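Local structure of Slr0280 protein (Synechocystis sp., 5H3K) at residues S47-Q51 with A116-A120; Q409-A413 with N468-A472. The protein is of unknown function but carries a phosphodiester glycosidase (NAGPA-type) domain, which suggests that it may act on phosphodiester-linked sugars. The contacts are given in a common frame with arbitrary orientation. Numbering follows the deposited sequence.

Interaction 1. Residues S47-Q51 with A116-A120; sequences SDFIQ and ARFVA
This is a surface contact between the first modelled residues of the chain and the end of a strand in the same N-terminal sheet. Segment 47-51 is a loop that leads into strand 51-53. Residues 116-119 close strand 112-119, and Ala120 starts the turn to strand 122-126. No clear hydrogen bond joins the two segments. The backbones stay apart, with Asp48 CA 7.2 Å from Val119 CA. Side chains fill the gap and bury 209 Å² in all. Residues 116-119 are extended, so the CA-to-CB bonds of Arg117 and Val119 point toward the loop and that of Phe118 points away. Asp48 has phi/psi of -75/-26, and Phe49 turns to an extended -131/145.

The CA-to-CB bond of Asp48 points toward the strand; chi1 is m. Its CG lies 3.7 Å from Val119 CG1. Asp48 OD1 and Arg117 NH2 form a long salt bridge of 4.0 Å, and Asp48 O is 3.3 Å from the same NH2. Arg117 starts with chi1 p and chi2 t, which carries its guanidinium over to the loop. Phe49, also chi1 m, brings its ring tip in: CZ is 3.8 Å from Val119 CG2. Phe49 CE1 lies over one face of the Arg117 guanidinium, 4.3 Å from NE.

Neighbouring strands complete the cluster. Trp70 makes a cation-pi contact with Arg117, and Tyr124 meets the Phe49 ring edge-to-face. Just after the contact, Ile50 and Gln51 both face Gln69 in a classic beta bulge, at the point where strand 51-53 begins to pair antiparallel with strand 61-72.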
ATOM      1  N   SER A  47       3.099 -24.614  11.506  1.00 46.85           N
ATOM      2  CA  SER A  47       4.022 -25.740  11.600  1.00 44.30           C
ATOM      3  C   SER A  47       5.323 -25.497  10.823  1.00 44.67           C
ATOM      4  O   SER A  47       6.217 -26.351  10.801  1.00 38.29           O
ATOM      5  CB  SER A  47       3.345 -27.031  11.122  1.00 54.00           C
ATOM      6  OG  SER A  47       2.945 -26.944   9.763  1.00 55.03           O
ATOM      7  N   ASP A  48       5.431 -24.328  10.194  1.00 43.28           N
ATOM      8  CA  ASP A  48       6.616 -23.989   9.402  1.00 40.95           C
ATOM      9  C   ASP A  48       7.831 -23.632  10.273  1.00 37.21           C
ATOM     10  O   ASP A  48       8.985 -23.799   9.861  1.00 38.83           O
ATOM     11  CB  ASP A  48       6.302 -22.831   8.451  1.00 34.12           C
ATOM     12  CG  ASP A  48       5.079 -23.098   7.591  1.00 36.67           C
ATOM     13  OD1 ASP A  48       5.242 -23.570   6.444  1.00 42.33           O
ATOM     14  OD2 ASP A  48       3.952 -22.831   8.063  1.00 35.24           O
ATOM     15  N   PHE A  49       7.565 -23.161  11.485  1.00 30.85           N
ATOM     16  CA  PHE A  49       8.604 -22.587  12.322  1.00 24.96           C
ATOM     17  C   PHE A  49       8.568 -23.159  13.730  1.00 23.42           C
ATOM     18  O   PHE A  49       7.494 -23.439  14.257  1.00 27.01           O
ATOM     19  CB  PHE A  49       8.400 -21.078  12.408  1.00 21.12           C
ATOM     20  CG  PHE A  49       8.676 -20.350  11.127  1.00 20.43           C
ATOM     21  CD1 PHE A  49       9.772 -20.683  10.344  1.00 21.03           C
ATOM     22  CD2 PHE A  49       7.843 -19.322  10.710  1.00 22.34           C
ATOM     23  CE1 PHE A  49      10.043 -20.000   9.162  1.00 21.31           C
ATOM     24  CE2 PHE A  49       8.097 -18.632   9.526  1.00 14.00           C
ATOM     25  CZ  PHE A  49       9.199 -18.973   8.752  1.00 18.13           C
ATOM     26  N   ILE A  50       9.741 -23.316  14.338  1.00 22.34           N
ATOM     27  CA  ILE A  50       9.822 -23.685  15.750  1.00 21.84           C
ATOM     28  C   ILE A  50       9.589 -22.451  16.612  1.00 27.59           C
ATOM     29  O   ILE A  50       8.911 -22.520  17.636  1.00 27.56           O
ATOM     30  CB  ILE A  50      11.175 -24.322  16.100  1.00 24.24           C
ATOM     31  CG1 ILE A  50      11.418 -25.535  15.204  1.00 25.93           C
ATOM     32  CG2 ILE A  50      11.200 -24.742  17.569  1.00 24.22           C
ATOM     33  CD1 ILE A  50      12.865 -25.791  14.882  1.00 31.70           C
ATOM     34  N   GLN A  51      10.166 -21.327  16.190  1.00 22.50           N
ATOM     35  CA  GLN A  51       9.868 -20.028  16.781  1.00 22.83           C
ATOM     36  C   GLN A  51       9.711 -18.998  15.673  1.00 19.96           C
ATOM     37  O   GLN A  51      10.247 -19.168  14.582  1.00 15.05           O
ATOM     38  CB  GLN A  51      10.991 -19.579  17.712  1.00 27.85           C
ATOM     39  CG  GLN A  51      11.055 -20.322  19.027  1.00 34.05           C
ATOM     40  CD  GLN A  51      12.017 -19.676  19.990  1.00 37.71           C
ATOM     41  OE1 GLN A  51      11.759 -18.587  20.503  1.00 44.63           O
ATOM     42  NE2 GLN A  51      13.142 -20.334  20.233  1.00 41.53           N
ATOM     43  N   ALA A 116      15.829 -19.054   0.057  1.00 16.22           N
ATOM     44  CA  ALA A 116      14.609 -18.314   0.374  1.00 13.48           C
ATOM     45  C   ALA A 116      13.441 -19.277   0.487  1.00 19.88           C
ATOM     46  O   ALA A 116      13.319 -20.200  -0.320  1.00 19.50           O
ATOM     47  CB  ALA A 116      14.324 -17.239  -0.697  1.00 13.65           C
ATOM     48  N   ARG A 117      12.583 -19.073   1.484  1.00 13.78           N
ATOM     49  CA  ARG A 117      11.369 -19.864   1.582  1.00 15.42           C
ATOM     50  C   ARG A 117      10.171 -18.979   1.883  1.00 16.28           C
ATOM     51  O   ARG A 117      10.257 -18.046   2.684  1.00 11.98           O
ATOM     52  CB  ARG A 117      11.500 -20.951   2.645  1.00 18.23           C
ATOM     53  CG  ARG A 117      11.681 -20.430   4.055  1.00 17.73           C
ATOM     54  CD  ARG A 117      11.834 -21.586   5.037  1.00 25.43           C
ATOM     55  NE  ARG A 117      10.548 -22.146   5.455  1.00 30.02           N
ATOM     56  CZ  ARG A 117      10.420 -23.188   6.272  1.00 31.57           C
ATOM     57  NH1 ARG A 117      11.500 -23.796   6.748  1.00 29.38           N
ATOM     58  NH2 ARG A 117       9.213 -23.628   6.606  1.00 30.69           N
ATOM     59  N   PHE A 118       9.046 -19.277   1.248  1.00 15.27           N
ATOM     60  CA  PHE A 118       7.858 -18.468   1.475  1.00 12.67           C
ATOM     61  C   PHE A 118       6.965 -19.086   2.540  1.00 15.32           C
ATOM     62  O   PHE A 118       6.624 -20.263   2.469  1.00 14.76           O
ATOM     63  CB  PHE A 118       7.098 -18.257   0.167  1.00 11.53           C
ATOM     64  CG  PHE A 118       5.922 -17.336   0.301  1.00 11.00           C
ATOM     65  CD1 PHE A 118       4.641 -17.845   0.390  1.00 13.96           C
ATOM     66  CD2 PHE A 118       6.098 -15.956   0.350  1.00 13.97           C
ATOM     67  CE1 PHE A 118       3.538 -17.001   0.515  1.00 15.75           C
ATOM     68  CE2 PHE A 118       4.998 -15.103   0.477  1.00 10.00           C
ATOM     69  CZ  PHE A 118       3.722 -15.630   0.557  1.00 12.82           C
ATOM     70  N   VAL A 119       6.623 -18.291   3.551  1.00  9.49           N
ATOM     71  CA  VAL A 119       5.650 -18.683   4.557  1.00 10.60           C
ATOM     72  C   VAL A 119       4.744 -17.477   4.711  1.00 10.82           C
ATOM     73  O   VAL A 119       5.159 -16.461   5.263  1.00 10.52           O
ATOM     74  CB  VAL A 119       6.316 -19.051   5.904  1.00 13.97           C
ATOM     75  CG1 VAL A 119       5.266 -19.437   6.929  1.00 16.82           C
ATOM     76  CG2 VAL A 119       7.296 -20.209   5.718  1.00 14.49           C
ATOM     77  N   ALA A 120       3.526 -17.578   4.177  1.00 12.83           N
ATOM     78  CA  ALA A 120       2.618 -16.426   4.075  1.00 13.73           C
ATOM     79  C   ALA A 120       2.589 -15.605   5.362  1.00 14.71           C
ATOM     80  O   ALA A 120       2.402 -16.169   6.444  1.00 13.97           O
ATOM     81  CB  ALA A 120       1.208 -16.889   3.721  1.00 14.70           C
TER

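Interaction 2. Residues Q409-A413 with N468-A472; sequences QRGIA and NQIPA
Residues 411-413 begin strand 411-415, which lies between antiparallel strand 460-466 and parallel strand 397-403. Gln409 and Arg410 are the loop before it. Segment 468-472 is a loop that follows strand 460-466. Gly411 and Gln469 are the closest backbone pair, with CA atoms 5.9 Å apart. Gly411 has phi/psi of 148/-170, where a CB would jam against the carbonyl O of Arg410. Ile412 returns to ordinary strand angles, -105/128. Asn468 is left-handed at 51/55, Gln469 turns at -89/-10, and Ile470 is extended at -104/113.

The contact buries 228 Å² in all, and Gln469 has the largest share. Its CA-to-CB bond points toward segment 409-413, with chi1 and chi2 both m. The Gln469 CG atom sits 3.6 Å from Gly411 CA, and Gln469 CB is 4.0 Å from Ile412 CG1. Ile412 and Ile470 both have chi1 m and chi2 t. Their ends meet, with Ile412 CD1 3.7 Å from Ile470 CG1. Both also touch Ile463 of strand 460-466, and on strand 397-403 Ile412 touches Ala400 and Ile470 touches Leu398. Arg410 comes in from the exposed side. Gln469 NE2 lies over one face of its guanidinium, 3.1 Å from Arg410 NH2.

That close pair is two donors, so it is no hydrogen bond. Gln469 NE2 instead donates to Gly467 O. The Asp465 carboxylate takes the backbone N of Gln469 at OD1 and that of Ile470 at OD2, which holds the loop in its turn. No hydrogen bond crosses between the two segments. The chemistry implies an apolar join: two isoleucines meet, and the Gln469 aliphatic chain lies on Gly411.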
ATOM      1  N   GLN A 409     -24.412  14.379  -1.051  1.00 15.27           N
ATOM      2  CA  GLN A 409     -25.207  15.121  -2.023  1.00 14.18           C
ATOM      3  C   GLN A 409     -26.688  14.957  -1.686  1.00 16.90           C
ATOM      4  O   GLN A 409     -27.072  14.034  -0.970  1.00 14.90           O
ATOM      5  CB  GLN A 409     -24.952  14.621  -3.446  1.00 17.21           C
ATOM      6  CG  GLN A 409     -23.538  14.851  -3.980  1.00 17.49           C
ATOM      7  CD  GLN A 409     -23.194  16.326  -4.165  1.00 22.90           C
ATOM      8  OE1 GLN A 409     -24.073  17.161  -4.373  1.00 30.08           O
ATOM      9  NE2 GLN A 409     -21.904  16.648  -4.087  1.00 28.59           N
ATOM     10  N   ARG A 410     -27.520  15.863  -2.179  1.00 15.07           N
ATOM     11  CA  ARG A 410     -28.954  15.672  -2.034  1.00 18.17           C
ATOM     12  C   ARG A 410     -29.346  14.369  -2.719  1.00 16.61           C
ATOM     13  O   ARG A 410     -28.859  14.056  -3.814  1.00 18.87           O
ATOM     14  CB  ARG A 410     -29.714  16.850  -2.641  1.00 19.45           C
ATOM     15  CG  ARG A 410     -29.561  18.130  -1.824  1.00 30.59           C
ATOM     16  CD  ARG A 410     -30.155  19.343  -2.539  1.00 37.99           C
ATOM     17  NE  ARG A 410     -31.612  19.398  -2.435  1.00 40.63           N
ATOM     18  CZ  ARG A 410     -32.448  18.917  -3.350  1.00 40.63           C
ATOM     19  NH1 ARG A 410     -31.978  18.333  -4.447  1.00 37.77           N
ATOM     20  NH2 ARG A 410     -33.760  19.024  -3.164  1.00 37.57           N
ATOM     21  N   GLY A 411     -30.202  13.591  -2.065  1.00 15.59           N
ATOM     22  CA  GLY A 411     -30.624  12.309  -2.605  1.00 16.24           C
ATOM     23  C   GLY A 411     -30.892  11.315  -1.486  1.00 12.26           C
ATOM     24  O   GLY A 411     -30.932  11.689  -0.313  1.00 14.11           O
ATOM     25  N   ILE A 412     -31.084  10.051  -1.849  1.00 11.21           N
ATOM     26  CA  ILE A 412     -31.346   9.022  -0.853  1.00 10.37           C
ATOM     27  C   ILE A 412     -30.105   8.155  -0.653  1.00  8.99           C
ATOM     28  O   ILE A 412     -29.554   7.626  -1.620  1.00 10.20           O
ATOM     29  CB  ILE A 412     -32.529   8.142  -1.269  1.00 10.16           C
ATOM     30  CG1 ILE A 412     -33.796   8.999  -1.387  1.00 14.30           C
ATOM     31  CG2 ILE A 412     -32.705   6.976  -0.284  1.00 10.53           C
ATOM     32  CD1 ILE A 412     -34.945   8.311  -2.089  1.00 16.87           C
ATOM     33  N   ALA A 413     -29.686   8.007   0.602  1.00  9.24           N
ATOM     34  CA  ALA A 413     -28.502   7.210   0.939  1.00  8.95           C
ATOM     35  C   ALA A 413     -28.881   6.052   1.849  1.00 11.42           C
ATOM     36  O   ALA A 413     -29.918   6.081   2.523  1.00 10.19           O
ATOM     37  CB  ALA A 413     -27.433   8.077   1.589  1.00  8.16           C
ATOM     38  N   ASN A 468     -35.066  16.093   1.382  1.00 24.77           N
ATOM     39  CA  ASN A 468     -36.478  15.711   1.271  1.00 23.97           C
ATOM     40  C   ASN A 468     -36.852  15.032  -0.042  1.00 25.75           C
ATOM     41  O   ASN A 468     -37.772  15.468  -0.738  1.00 24.92           O
ATOM     42  CB  ASN A 468     -37.380  16.930   1.493  1.00 28.44           C
ATOM     43  CG  ASN A 468     -37.289  17.463   2.903  1.00 29.68           C
ATOM     44  OD1 ASN A 468     -37.690  16.794   3.854  1.00 38.31           O
ATOM     45  ND2 ASN A 468     -36.762  18.673   3.050  1.00 39.38           N
ATOM     46  N   GLN A 469     -36.142  13.962  -0.376  1.00 19.83           N
ATOM     47  CA  GLN A 469     -36.371  13.274  -1.636  1.00 21.30           C
ATOM     48  C   GLN A 469     -37.429  12.186  -1.503  1.00 20.48           C
ATOM     49  O   GLN A 469     -37.865  11.609  -2.503  1.00 23.32           O
ATOM     50  CB  GLN A 469     -35.062  12.679  -2.151  1.00 21.34           C
ATOM     51  CG  GLN A 469     -33.955  13.704  -2.284  1.00 25.76           C
ATOM     52  CD  GLN A 469     -34.286  14.772  -3.304  1.00 26.74           C
ATOM     53  OE1 GLN A 469     -34.380  14.492  -4.498  1.00 33.03           O
ATOM     54  NE2 GLN A 469     -34.475  16.001  -2.839  1.00 30.32           N
ATOM     55  N   ILE A 470     -37.821  11.897  -0.265  1.00 17.06           N
ATOM     56  CA  ILE A 470     -38.768  10.813  -0.008  1.00 21.13           C
ATOM     57  C   ILE A 470     -40.149  11.380   0.301  1.00 17.78           C
ATOM     58  O   ILE A 470     -40.336  12.027   1.333  1.00 18.09           O
ATOM     59  CB  ILE A 470     -38.304   9.893   1.159  1.00 21.25           C
ATOM     60  CG1 ILE A 470     -36.937   9.272   0.845  1.00 16.73           C
ATOM     61  CG2 ILE A 470     -39.322   8.787   1.403  1.00 16.53           C
ATOM     62  CD1 ILE A 470     -36.416   8.315   1.915  1.00 14.59           C
ATOM     63  N   PRO A 471     -41.115  11.139  -0.601  1.00 22.87           N
ATOM     64  CA  PRO A 471     -42.496  11.615  -0.449  1.00 23.32           C
ATOM     65  C   PRO A 471     -43.090  11.120   0.859  1.00 27.73           C
ATOM     66  O   PRO A 471     -42.767  10.011   1.298  1.00 23.90           O
ATOM     67  CB  PRO A 471     -43.227  10.963  -1.626  1.00 25.65           C
ATOM     68  CG  PRO A 471     -42.160  10.664  -2.638  1.00 26.80           C
ATOM     69  CD  PRO A 471     -40.935  10.331  -1.821  1.00 23.50           C
ATOM     70  N   ALA A 472     -43.947  11.926   1.478  1.00 28.11           N
ATOM     71  CA  ALA A 472     -44.542  11.566   2.761  1.00 26.39           C
ATOM     72  C   ALA A 472     -45.381  10.296   2.673  1.00 25.26           C
ATOM     73  O   ALA A 472     -46.048  10.033   1.664  1.00 24.62           O
ATOM     74  CB  ALA A 472     -45.372  12.720   3.315  1.00 30.72           C
TER

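Overall arrangement
The two contacts come in series along the chain. Interaction 1 closes first, as residues 116-120 return to residues 47-51 across a loop of 64 residues. It lies within the N-terminal mixed sheet, where strand 112-119 pairs with 122-126. The chain then runs through two four-stranded antiparallel sheets and strands of further sheets before interaction 2 opens. Interaction 2 closes a 54-residue loop with no helix, and joins the start of strand 411-415 to the turn after its antiparallel neighbour, strand 460-466. The contacts lie on opposite sides of the chain's centre. Their centres are 54 Å apart and their nearest atoms about 38 Å, so each is local to its own sheet.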